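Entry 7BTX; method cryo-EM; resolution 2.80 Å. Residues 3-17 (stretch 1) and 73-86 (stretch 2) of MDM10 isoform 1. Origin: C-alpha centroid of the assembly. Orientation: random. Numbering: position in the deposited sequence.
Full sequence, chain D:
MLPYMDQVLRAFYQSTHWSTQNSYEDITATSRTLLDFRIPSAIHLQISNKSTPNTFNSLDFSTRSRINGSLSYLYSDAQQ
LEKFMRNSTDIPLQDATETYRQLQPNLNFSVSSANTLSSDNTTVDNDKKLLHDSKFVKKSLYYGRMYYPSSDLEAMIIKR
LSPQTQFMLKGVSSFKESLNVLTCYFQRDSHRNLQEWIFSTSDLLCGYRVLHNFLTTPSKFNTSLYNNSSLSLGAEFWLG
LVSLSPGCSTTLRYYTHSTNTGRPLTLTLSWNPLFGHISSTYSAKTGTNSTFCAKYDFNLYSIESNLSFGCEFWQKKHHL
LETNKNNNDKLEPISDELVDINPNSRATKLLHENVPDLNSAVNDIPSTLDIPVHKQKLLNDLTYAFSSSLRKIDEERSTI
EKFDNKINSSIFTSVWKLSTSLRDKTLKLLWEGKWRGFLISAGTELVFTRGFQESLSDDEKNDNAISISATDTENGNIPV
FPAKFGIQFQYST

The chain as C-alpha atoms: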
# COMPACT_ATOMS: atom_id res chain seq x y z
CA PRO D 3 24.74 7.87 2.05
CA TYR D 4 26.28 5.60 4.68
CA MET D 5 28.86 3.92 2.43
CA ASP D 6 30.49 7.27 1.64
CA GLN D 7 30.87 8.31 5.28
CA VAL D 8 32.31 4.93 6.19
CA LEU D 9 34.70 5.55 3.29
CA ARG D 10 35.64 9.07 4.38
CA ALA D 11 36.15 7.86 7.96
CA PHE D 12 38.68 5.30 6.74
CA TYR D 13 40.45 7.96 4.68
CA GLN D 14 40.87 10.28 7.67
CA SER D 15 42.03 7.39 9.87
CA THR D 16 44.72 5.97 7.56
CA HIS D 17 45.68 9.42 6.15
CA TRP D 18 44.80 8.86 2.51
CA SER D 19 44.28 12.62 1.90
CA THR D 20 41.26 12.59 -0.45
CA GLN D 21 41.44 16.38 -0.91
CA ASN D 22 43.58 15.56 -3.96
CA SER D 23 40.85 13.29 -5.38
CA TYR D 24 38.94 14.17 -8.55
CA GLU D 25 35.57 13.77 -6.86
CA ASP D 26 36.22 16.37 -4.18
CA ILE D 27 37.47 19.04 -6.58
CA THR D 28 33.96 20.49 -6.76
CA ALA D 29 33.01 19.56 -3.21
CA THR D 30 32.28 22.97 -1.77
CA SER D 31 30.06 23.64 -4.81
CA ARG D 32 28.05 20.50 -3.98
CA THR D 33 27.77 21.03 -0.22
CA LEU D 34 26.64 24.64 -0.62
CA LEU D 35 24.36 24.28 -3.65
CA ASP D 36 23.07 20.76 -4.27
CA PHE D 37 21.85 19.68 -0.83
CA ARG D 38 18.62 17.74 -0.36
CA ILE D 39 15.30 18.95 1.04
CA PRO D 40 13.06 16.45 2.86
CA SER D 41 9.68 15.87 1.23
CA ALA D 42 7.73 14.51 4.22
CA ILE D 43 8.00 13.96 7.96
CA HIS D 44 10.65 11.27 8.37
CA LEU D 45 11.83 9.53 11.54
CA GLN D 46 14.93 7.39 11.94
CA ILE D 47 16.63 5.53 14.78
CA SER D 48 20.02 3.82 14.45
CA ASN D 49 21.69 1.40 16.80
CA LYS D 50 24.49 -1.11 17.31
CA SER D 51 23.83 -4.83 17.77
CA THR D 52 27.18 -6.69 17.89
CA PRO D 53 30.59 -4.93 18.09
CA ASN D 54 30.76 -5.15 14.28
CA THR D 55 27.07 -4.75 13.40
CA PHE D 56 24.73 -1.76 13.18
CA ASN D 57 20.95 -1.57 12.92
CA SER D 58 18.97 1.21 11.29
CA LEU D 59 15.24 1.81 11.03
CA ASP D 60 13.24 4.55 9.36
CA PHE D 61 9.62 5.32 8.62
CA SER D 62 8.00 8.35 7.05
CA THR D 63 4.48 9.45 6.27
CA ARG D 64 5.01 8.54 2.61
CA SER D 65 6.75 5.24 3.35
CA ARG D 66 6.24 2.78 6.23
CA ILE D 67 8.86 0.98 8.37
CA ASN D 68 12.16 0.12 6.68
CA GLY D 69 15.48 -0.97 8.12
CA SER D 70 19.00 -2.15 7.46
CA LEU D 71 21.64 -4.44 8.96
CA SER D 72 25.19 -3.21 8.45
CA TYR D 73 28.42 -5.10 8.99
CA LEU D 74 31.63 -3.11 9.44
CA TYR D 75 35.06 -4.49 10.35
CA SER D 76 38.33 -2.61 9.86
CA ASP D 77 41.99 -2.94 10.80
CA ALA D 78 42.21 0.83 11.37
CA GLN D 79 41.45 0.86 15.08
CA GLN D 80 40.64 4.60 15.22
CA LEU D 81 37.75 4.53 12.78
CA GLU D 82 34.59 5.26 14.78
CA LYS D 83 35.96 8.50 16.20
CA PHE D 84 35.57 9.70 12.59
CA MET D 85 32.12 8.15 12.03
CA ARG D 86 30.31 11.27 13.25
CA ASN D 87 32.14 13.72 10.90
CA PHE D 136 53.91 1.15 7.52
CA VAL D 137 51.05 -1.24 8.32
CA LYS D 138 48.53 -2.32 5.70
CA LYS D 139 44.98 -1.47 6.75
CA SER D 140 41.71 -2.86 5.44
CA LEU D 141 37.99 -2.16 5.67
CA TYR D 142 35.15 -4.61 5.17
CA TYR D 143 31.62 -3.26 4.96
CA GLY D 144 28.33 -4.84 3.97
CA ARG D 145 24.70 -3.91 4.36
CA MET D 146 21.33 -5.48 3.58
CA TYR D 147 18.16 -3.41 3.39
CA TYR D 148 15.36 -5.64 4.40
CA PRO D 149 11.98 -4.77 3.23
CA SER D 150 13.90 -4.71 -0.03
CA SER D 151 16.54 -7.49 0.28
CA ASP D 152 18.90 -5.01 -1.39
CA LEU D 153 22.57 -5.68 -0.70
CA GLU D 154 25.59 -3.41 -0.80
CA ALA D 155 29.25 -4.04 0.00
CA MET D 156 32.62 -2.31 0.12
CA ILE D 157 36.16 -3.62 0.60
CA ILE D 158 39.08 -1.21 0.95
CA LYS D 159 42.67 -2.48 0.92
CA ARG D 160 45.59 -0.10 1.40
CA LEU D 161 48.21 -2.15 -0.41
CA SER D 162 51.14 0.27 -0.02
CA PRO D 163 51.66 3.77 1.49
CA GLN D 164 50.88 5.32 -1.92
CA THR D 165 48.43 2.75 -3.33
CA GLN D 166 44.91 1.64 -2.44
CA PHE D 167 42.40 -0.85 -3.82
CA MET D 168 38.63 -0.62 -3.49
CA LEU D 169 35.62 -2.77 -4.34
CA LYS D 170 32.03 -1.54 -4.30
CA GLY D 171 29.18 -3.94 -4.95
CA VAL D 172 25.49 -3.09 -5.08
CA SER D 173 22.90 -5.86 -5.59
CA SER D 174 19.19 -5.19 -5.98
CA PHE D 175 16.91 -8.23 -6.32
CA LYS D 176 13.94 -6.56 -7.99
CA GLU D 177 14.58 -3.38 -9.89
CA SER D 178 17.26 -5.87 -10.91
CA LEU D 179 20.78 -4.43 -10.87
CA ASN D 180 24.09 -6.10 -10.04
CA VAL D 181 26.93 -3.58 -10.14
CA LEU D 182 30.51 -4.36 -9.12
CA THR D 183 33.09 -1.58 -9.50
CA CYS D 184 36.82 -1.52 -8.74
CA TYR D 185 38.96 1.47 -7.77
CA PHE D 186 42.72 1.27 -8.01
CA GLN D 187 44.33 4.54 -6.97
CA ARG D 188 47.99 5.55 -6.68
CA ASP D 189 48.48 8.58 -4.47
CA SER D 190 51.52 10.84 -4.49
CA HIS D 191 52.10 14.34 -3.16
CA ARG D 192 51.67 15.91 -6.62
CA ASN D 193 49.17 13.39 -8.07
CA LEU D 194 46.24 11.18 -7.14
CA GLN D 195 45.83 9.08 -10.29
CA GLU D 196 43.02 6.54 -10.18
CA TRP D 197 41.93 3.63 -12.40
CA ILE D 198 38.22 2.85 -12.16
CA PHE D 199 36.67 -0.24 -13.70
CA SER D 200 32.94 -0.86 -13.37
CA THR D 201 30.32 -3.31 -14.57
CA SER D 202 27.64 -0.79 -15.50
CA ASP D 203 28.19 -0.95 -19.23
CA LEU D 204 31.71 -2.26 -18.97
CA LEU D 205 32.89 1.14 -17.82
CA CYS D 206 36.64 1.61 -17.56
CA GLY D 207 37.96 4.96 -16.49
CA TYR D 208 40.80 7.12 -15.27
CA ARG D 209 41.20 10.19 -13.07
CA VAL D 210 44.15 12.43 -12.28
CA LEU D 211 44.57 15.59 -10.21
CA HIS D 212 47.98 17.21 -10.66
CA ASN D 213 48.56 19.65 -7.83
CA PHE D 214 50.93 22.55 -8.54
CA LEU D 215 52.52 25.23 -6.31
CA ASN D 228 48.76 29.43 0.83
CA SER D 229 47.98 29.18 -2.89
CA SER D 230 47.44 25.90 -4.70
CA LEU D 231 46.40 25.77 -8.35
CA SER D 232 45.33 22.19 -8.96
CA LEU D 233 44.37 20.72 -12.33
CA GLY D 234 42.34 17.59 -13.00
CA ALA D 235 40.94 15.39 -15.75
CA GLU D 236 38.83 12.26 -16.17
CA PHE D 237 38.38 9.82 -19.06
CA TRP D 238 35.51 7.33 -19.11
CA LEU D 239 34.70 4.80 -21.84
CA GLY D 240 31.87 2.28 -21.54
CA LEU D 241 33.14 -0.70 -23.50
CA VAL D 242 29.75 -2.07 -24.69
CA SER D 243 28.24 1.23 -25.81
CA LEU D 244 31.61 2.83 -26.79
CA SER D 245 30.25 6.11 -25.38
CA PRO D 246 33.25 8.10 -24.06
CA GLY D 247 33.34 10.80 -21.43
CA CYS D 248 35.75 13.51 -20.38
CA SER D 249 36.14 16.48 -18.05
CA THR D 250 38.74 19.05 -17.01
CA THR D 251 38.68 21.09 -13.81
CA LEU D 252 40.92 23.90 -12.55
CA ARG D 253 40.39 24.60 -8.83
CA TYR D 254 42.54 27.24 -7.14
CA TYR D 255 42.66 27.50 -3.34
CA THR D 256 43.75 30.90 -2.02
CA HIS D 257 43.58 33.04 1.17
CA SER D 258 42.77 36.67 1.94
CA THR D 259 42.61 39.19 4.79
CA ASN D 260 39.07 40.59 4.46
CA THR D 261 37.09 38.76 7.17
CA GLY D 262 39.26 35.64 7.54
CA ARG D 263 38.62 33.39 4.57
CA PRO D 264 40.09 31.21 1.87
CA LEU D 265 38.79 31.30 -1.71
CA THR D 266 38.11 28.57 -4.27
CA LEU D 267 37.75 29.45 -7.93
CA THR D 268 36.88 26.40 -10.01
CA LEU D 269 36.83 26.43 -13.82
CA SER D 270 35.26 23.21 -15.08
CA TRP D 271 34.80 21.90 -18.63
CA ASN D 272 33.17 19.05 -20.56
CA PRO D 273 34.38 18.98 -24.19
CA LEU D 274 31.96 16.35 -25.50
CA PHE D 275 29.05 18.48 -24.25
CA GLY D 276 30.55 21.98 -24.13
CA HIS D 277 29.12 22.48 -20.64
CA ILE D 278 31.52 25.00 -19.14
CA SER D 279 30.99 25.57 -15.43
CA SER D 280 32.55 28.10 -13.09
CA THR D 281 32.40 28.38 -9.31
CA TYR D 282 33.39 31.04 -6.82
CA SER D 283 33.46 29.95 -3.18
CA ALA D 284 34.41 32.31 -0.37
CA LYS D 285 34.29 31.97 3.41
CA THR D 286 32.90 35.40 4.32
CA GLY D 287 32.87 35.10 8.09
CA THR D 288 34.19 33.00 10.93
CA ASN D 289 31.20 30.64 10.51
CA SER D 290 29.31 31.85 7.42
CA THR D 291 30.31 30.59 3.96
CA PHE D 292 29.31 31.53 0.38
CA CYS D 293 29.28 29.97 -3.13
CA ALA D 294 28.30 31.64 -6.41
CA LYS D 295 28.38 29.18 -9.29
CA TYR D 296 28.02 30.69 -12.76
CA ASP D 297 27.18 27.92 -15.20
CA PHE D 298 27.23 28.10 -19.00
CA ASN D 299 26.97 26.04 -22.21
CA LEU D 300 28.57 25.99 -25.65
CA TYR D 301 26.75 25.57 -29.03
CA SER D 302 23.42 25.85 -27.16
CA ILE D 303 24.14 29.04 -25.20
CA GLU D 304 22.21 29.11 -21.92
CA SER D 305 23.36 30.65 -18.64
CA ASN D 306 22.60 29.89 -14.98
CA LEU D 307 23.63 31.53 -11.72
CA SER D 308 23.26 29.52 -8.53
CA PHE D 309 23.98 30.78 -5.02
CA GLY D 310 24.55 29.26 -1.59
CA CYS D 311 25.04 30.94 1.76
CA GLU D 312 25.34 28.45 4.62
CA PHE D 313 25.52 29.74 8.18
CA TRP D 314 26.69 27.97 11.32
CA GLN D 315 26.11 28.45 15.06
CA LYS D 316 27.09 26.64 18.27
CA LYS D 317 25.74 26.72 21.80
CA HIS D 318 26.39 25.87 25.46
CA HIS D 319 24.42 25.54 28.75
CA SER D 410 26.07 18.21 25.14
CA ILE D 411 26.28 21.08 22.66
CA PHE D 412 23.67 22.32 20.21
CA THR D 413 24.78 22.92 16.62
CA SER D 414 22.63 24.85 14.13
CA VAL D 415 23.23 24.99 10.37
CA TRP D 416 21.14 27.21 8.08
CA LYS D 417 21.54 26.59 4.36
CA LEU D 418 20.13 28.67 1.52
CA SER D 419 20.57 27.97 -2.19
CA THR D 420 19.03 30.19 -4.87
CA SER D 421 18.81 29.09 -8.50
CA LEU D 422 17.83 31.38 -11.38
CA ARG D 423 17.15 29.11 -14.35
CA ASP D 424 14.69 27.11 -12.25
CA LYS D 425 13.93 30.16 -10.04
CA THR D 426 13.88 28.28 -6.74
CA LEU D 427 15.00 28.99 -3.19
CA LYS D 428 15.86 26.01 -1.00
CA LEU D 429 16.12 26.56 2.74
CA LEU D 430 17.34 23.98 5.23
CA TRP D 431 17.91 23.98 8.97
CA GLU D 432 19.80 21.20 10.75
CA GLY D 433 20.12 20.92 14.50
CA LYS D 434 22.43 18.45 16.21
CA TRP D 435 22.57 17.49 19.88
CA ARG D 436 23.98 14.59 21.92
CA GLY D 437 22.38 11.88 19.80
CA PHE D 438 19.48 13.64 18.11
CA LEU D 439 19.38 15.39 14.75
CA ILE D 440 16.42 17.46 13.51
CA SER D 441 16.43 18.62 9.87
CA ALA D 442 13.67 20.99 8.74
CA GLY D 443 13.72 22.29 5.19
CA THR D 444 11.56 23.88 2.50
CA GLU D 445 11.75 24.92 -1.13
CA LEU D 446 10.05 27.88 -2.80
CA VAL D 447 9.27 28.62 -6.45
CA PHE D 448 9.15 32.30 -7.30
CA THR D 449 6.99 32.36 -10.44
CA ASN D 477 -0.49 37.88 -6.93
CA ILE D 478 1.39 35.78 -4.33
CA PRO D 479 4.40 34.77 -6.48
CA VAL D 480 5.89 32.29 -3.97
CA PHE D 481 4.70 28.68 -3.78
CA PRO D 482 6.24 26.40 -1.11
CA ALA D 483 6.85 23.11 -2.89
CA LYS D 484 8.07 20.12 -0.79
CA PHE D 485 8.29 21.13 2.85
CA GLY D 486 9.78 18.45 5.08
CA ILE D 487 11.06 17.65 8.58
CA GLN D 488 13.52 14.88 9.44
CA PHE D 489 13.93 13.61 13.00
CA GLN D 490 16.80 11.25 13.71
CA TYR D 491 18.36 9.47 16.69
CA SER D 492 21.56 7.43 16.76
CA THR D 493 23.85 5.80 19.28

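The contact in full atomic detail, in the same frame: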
# COMPACT_ATOMS: atom_id res chain seq x y z
N PRO D 3 24.85 9.32 1.87
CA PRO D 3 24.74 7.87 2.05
C PRO D 3 25.65 7.36 3.16
O PRO D 3 26.50 8.12 3.62
CB PRO D 3 25.16 7.31 0.69
CG PRO D 3 24.83 8.40 -0.26
CD PRO D 3 25.12 9.67 0.47
N TYR D 4 25.48 6.11 3.58
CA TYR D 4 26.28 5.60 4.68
C TYR D 4 27.60 5.03 4.19
O TYR D 4 28.59 5.04 4.93
CB TYR D 4 25.52 4.54 5.46
CG TYR D 4 26.04 4.36 6.87
CD1 TYR D 4 25.92 5.37 7.81
CD2 TYR D 4 26.67 3.18 7.25
CE1 TYR D 4 26.41 5.22 9.09
CE2 TYR D 4 27.16 3.01 8.53
CZ TYR D 4 27.02 4.03 9.45
OH TYR D 4 27.50 3.89 10.73
N MET D 5 27.64 4.52 2.96
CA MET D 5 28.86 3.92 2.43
C MET D 5 29.93 4.96 2.17
O MET D 5 31.12 4.66 2.18
CB MET D 5 28.54 3.14 1.16
CG MET D 5 29.52 2.03 0.84
SD MET D 5 29.64 1.68 -0.92
CE MET D 5 28.24 0.62 -1.20
N ASP D 6 29.52 6.21 1.94
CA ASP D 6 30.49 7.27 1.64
C ASP D 6 30.97 7.98 2.89
O ASP D 6 31.92 8.76 2.82
CB ASP D 6 29.89 8.28 0.67
CG ASP D 6 29.24 7.62 -0.53
OD1 ASP D 6 29.90 6.79 -1.18
OD2 ASP D 6 28.08 7.95 -0.83
N GLN D 7 30.32 7.77 4.04
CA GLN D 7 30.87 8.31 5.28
C GLN D 7 31.61 7.25 6.07
O GLN D 7 32.39 7.59 6.97
CB GLN D 7 29.77 8.94 6.13
CG GLN D 7 28.50 8.13 6.28
CD GLN D 7 27.36 8.94 6.87
OE1 GLN D 7 27.59 9.98 7.49
NE2 GLN D 7 26.14 8.48 6.67
N VAL D 8 31.37 5.97 5.78
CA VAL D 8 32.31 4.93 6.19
C VAL D 8 33.62 5.10 5.44
O VAL D 8 34.71 4.99 6.01
CB VAL D 8 31.70 3.53 5.95
CG1 VAL D 8 32.73 2.45 6.14
CG2 VAL D 8 30.55 3.28 6.88
N LEU D 9 33.53 5.42 4.15
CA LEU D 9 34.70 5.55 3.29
C LEU D 9 35.54 6.76 3.68
O LEU D 9 36.77 6.69 3.72
CB LEU D 9 34.25 5.66 1.84
CG LEU D 9 35.27 6.09 0.80
CD1 LEU D 9 36.19 4.95 0.59
CD2 LEU D 9 34.59 6.46 -0.49
N ARG D 10 34.90 7.88 3.99
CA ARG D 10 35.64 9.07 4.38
C ARG D 10 36.19 8.95 5.79
O ARG D 10 37.15 9.65 6.14
CB ARG D 10 34.76 10.31 4.25
N ALA D 11 35.61 8.08 6.62
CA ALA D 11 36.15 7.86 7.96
C ALA D 11 37.39 6.99 7.91
O ALA D 11 38.26 7.09 8.78
CB ALA D 11 35.09 7.24 8.86
N PHE D 12 37.49 6.12 6.91
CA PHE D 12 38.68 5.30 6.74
C PHE D 12 39.81 6.11 6.11
O PHE D 12 40.99 5.84 6.36
CB PHE D 12 38.36 4.09 5.88
CG PHE D 12 39.47 3.09 5.80
CD1 PHE D 12 39.83 2.35 6.92
CD2 PHE D 12 40.15 2.88 4.62
CE1 PHE D 12 40.84 1.43 6.85
CE2 PHE D 12 41.16 1.96 4.55
CZ PHE D 12 41.51 1.24 5.67
N TYR D 13 39.46 7.10 5.30
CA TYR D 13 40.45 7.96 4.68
C TYR D 13 41.10 8.90 5.68
O TYR D 13 42.30 9.16 5.58
CB TYR D 13 39.81 8.78 3.56
CG TYR D 13 39.59 8.02 2.27
CD1 TYR D 13 39.97 6.70 2.13
CD2 TYR D 13 38.98 8.64 1.20
CE1 TYR D 13 39.76 6.02 0.96
CE2 TYR D 13 38.77 7.98 0.02
CZ TYR D 13 39.17 6.67 -0.10
OH TYR D 13 38.95 6.00 -1.27
N GLN D 14 40.34 9.41 6.64
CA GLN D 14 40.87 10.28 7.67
C GLN D 14 41.58 9.52 8.77
O GLN D 14 42.30 10.13 9.57
CB GLN D 14 39.76 11.13 8.28
CG GLN D 14 39.09 12.08 7.31
CD GLN D 14 37.64 12.33 7.67
OE1 GLN D 14 37.21 12.08 8.79
NE2 GLN D 14 36.87 12.83 6.71
N SER D 15 41.39 8.21 8.85
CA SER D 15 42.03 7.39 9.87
C SER D 15 43.35 6.79 9.40
O SER D 15 44.25 6.59 10.23
CB SER D 15 41.10 6.26 10.30
OG SER D 15 41.72 5.44 11.27
N THR D 16 43.49 6.50 8.11
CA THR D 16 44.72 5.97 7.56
C THR D 16 45.52 7.02 6.81
O THR D 16 46.56 6.69 6.23
CB THR D 16 44.42 4.79 6.65
OG1 THR D 16 43.71 5.23 5.49
CG2 THR D 16 43.58 3.78 7.38
N HIS D 17 45.05 8.27 6.80
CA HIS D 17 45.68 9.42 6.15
C HIS D 17 45.88 9.19 4.65
O HIS D 17 46.99 9.15 4.14
CB HIS D 17 47.00 9.80 6.84
CG HIS D 17 46.87 10.01 8.31
ND1 HIS D 17 45.97 10.91 8.85
CD2 HIS D 17 47.51 9.45 9.36
CE1 HIS D 17 46.07 10.89 10.17
NE2 HIS D 17 47.00 10.01 10.50
N TYR D 73 27.24 -4.47 8.42
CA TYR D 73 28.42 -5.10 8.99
C TYR D 73 29.60 -4.19 8.68
O TYR D 73 29.68 -3.66 7.57
CB TYR D 73 28.65 -6.50 8.41
CG TYR D 73 29.91 -7.16 8.91
CD1 TYR D 73 29.96 -7.72 10.17
CD2 TYR D 73 31.05 -7.21 8.12
CE1 TYR D 73 31.10 -8.31 10.63
CE2 TYR D 73 32.20 -7.80 8.59
CZ TYR D 73 32.22 -8.35 9.84
OH TYR D 73 33.36 -8.95 10.32
N LEU D 74 30.48 -3.98 9.64
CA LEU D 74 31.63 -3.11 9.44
C LEU D 74 32.78 -3.58 10.31
O LEU D 74 32.72 -3.48 11.54
CB LEU D 74 31.29 -1.65 9.73
CG LEU D 74 32.45 -0.67 9.83
CD1 LEU D 74 33.08 -0.45 8.49
CD2 LEU D 74 31.97 0.64 10.40
N TYR D 75 33.83 -4.09 9.68
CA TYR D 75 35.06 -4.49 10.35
C TYR D 75 36.21 -3.79 9.65
O TYR D 75 36.23 -3.69 8.42
CB TYR D 75 35.24 -6.00 10.31
CG TYR D 75 36.63 -6.45 10.68
CD1 TYR D 75 37.10 -6.30 11.97
CD2 TYR D 75 37.47 -7.01 9.73
CE1 TYR D 75 38.37 -6.69 12.31
CE2 TYR D 75 38.74 -7.41 10.07
CZ TYR D 75 39.19 -7.25 11.36
OH TYR D 75 40.46 -7.65 11.69
N SER D 76 37.17 -3.29 10.42
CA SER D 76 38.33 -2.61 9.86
C SER D 76 39.56 -2.80 10.73
O SER D 76 39.47 -2.87 11.96
CB SER D 76 38.06 -1.13 9.68
OG SER D 76 38.16 -0.47 10.92
N ASP D 77 40.73 -2.86 10.08
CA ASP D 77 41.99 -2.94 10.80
C ASP D 77 42.38 -1.60 11.42
O ASP D 77 43.10 -1.58 12.42
CB ASP D 77 43.12 -3.39 9.87
CG ASP D 77 42.85 -4.74 9.26
OD1 ASP D 77 41.73 -5.26 9.41
OD2 ASP D 77 43.77 -5.29 8.61
N ALA D 78 41.93 -0.50 10.84
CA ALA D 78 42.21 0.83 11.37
C ALA D 78 41.44 1.03 12.66
O ALA D 78 40.23 1.30 12.63
CB ALA D 78 41.84 1.90 10.34
N GLN D 79 42.12 0.92 13.79
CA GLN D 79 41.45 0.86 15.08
C GLN D 79 41.12 2.23 15.65
O GLN D 79 40.97 2.36 16.87
CB GLN D 79 42.31 0.07 16.08
CG GLN D 79 42.11 -1.44 16.03
CD GLN D 79 40.66 -1.87 16.25
OE1 GLN D 79 39.90 -2.04 15.30
NE2 GLN D 79 40.28 -2.04 17.51
N GLN D 80 41.03 3.26 14.81
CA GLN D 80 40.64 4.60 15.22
C GLN D 80 39.46 5.10 14.40
O GLN D 80 39.27 6.31 14.26
CB GLN D 80 41.82 5.56 15.08
CG GLN D 80 43.03 5.24 15.95
CD GLN D 80 43.98 4.25 15.29
OE1 GLN D 80 43.91 4.02 14.08
NE2 GLN D 80 44.86 3.66 16.08
N LEU D 81 38.64 4.19 13.88
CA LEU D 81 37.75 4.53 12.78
C LEU D 81 36.48 5.22 13.26
O LEU D 81 36.01 6.17 12.62
CB LEU D 81 37.40 3.27 11.98
CG LEU D 81 36.70 3.43 10.64
CD1 LEU D 81 37.34 2.51 9.66
CD2 LEU D 81 35.23 3.10 10.73
N GLU D 82 35.89 4.77 14.36
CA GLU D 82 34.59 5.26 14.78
C GLU D 82 34.66 6.55 15.59
O GLU D 82 33.62 7.05 16.02
CB GLU D 82 33.83 4.18 15.54
CG GLU D 82 33.38 3.06 14.62
CD GLU D 82 32.40 2.12 15.28
OE1 GLU D 82 31.19 2.30 15.06
OE2 GLU D 82 32.84 1.20 16.01
N LYS D 83 35.86 7.10 15.80
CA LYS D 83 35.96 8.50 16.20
C LYS D 83 35.70 9.43 15.02
O LYS D 83 35.42 10.62 15.24
CB LYS D 83 37.33 8.80 16.79
CG LYS D 83 37.68 7.99 18.02
CD LYS D 83 39.08 8.33 18.51
CE LYS D 83 40.13 7.43 17.89
NZ LYS D 83 39.88 6.00 18.22
N PHE D 84 35.79 8.93 13.80
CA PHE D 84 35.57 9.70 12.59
C PHE D 84 34.21 9.41 11.96
O PHE D 84 33.90 9.99 10.91
CB PHE D 84 36.68 9.43 11.57
CG PHE D 84 38.03 9.91 12.01
CD1 PHE D 84 38.87 9.09 12.74
CD2 PHE D 84 38.47 11.18 11.67
CE1 PHE D 84 40.11 9.53 13.14
CE2 PHE D 84 39.71 11.62 12.07
CZ PHE D 84 40.54 10.79 12.80
N MET D 85 33.41 8.54 12.57
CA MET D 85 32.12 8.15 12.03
C MET D 85 30.99 9.05 12.50
O MET D 85 29.82 8.65 12.45
CB MET D 85 31.82 6.70 12.41
CG MET D 85 32.66 5.71 11.64
SD MET D 85 32.00 5.40 10.01
CE MET D 85 30.77 4.20 10.45
N ARG D 86 31.31 10.26 12.96
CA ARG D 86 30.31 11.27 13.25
C ARG D 86 30.59 12.56 12.48
O ARG D 86 29.85 13.53 12.66
CB ARG D 86 30.26 11.58 14.76
CG ARG D 86 29.92 10.38 15.64
CD ARG D 86 31.18 9.79 16.27
NE ARG D 86 30.92 8.55 16.99
CZ ARG D 86 30.69 8.47 18.30
NH1 ARG D 86 30.47 7.30 18.87
NH2 ARG D 86 30.69 9.57 19.04

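Most of the first stretch forms a helix near the N-terminus of MDM10, held by i to i+4 backbone hydrogen bonds such as Val8 N to Tyr4 O (3.1 Å) and Tyr13 N to Leu9 O (3.1 Å). Thr16 adds a side-chain bond near the C-terminal end, its OG1 donating to Phe12 O at 2.9 Å, and His17 then leaves helical geometry with a positive phi. The second stretch begins as the last part of a strand, residues 73-76, and continues as an irregular segment that folds back along the helix. Ser76 OG makes a weak hydrogen bond to Ala78 O (3.2 Å) just beyond the strand, and Phe84 N donates to Leu81 O (3.0 Å), closing a turn that faces the helix. The backbones come nearest at Ala11 and Phe84, whose CA atoms lie 5.0 Å apart; the CA atoms of Ser15 and Leu81 follow at 5.9 Å.

No hydrogen bond joins the two stretches, so the 591 Å² buried between them rests on van der Waals packing. Ala11 is at the centre of the close approach. Ala11 CB points toward the second stretch from its CA and sits 3.6 Å from Phe84 O, 3.8 Å from Phe84 CB and 3.8 Å from Met85 SD, so the single methyl group fills the gap where the two backbones come close.

Met85, with all three chi angles in m, brings its thioether end to the helix. Met85 CE packs 3.7 Å from Val8 CG2 and 3.3 Å from Tyr4 OH, approaching the tyrosine ring obliquely. Val8 also reaches the strand, where its CG1 meets Leu74 CD1 at 3.7 Å, so one valine touches both the strand and the segment after it.

Farther along the helix, the CA-to-CB bond of Phe12 points away from the second stretch, yet its t rotamer returns the ring to the contact. Leu81 CD1 lies at the ring edge, 3.7 Å from Phe12 CD1, while Ala78 CB is 3.7 Å from Phe12 CE1. Ala78 CB is also 3.7 Å from Ser15 OG and 3.9 Å from Thr16 CG2, and thus fits among Phe12, Ser15 and Thr16.

Phe84 has the largest area covered by the helix. Gln14 O lies over one face of its ring, and Gln14 OE1 comes within 3.3 Å of Phe84 CD2, placing a carbonyl oxygen beside a weakly polarised aromatic C-H. Ser15 completes this end, with its OG 3.8 Å from Gln80 CB.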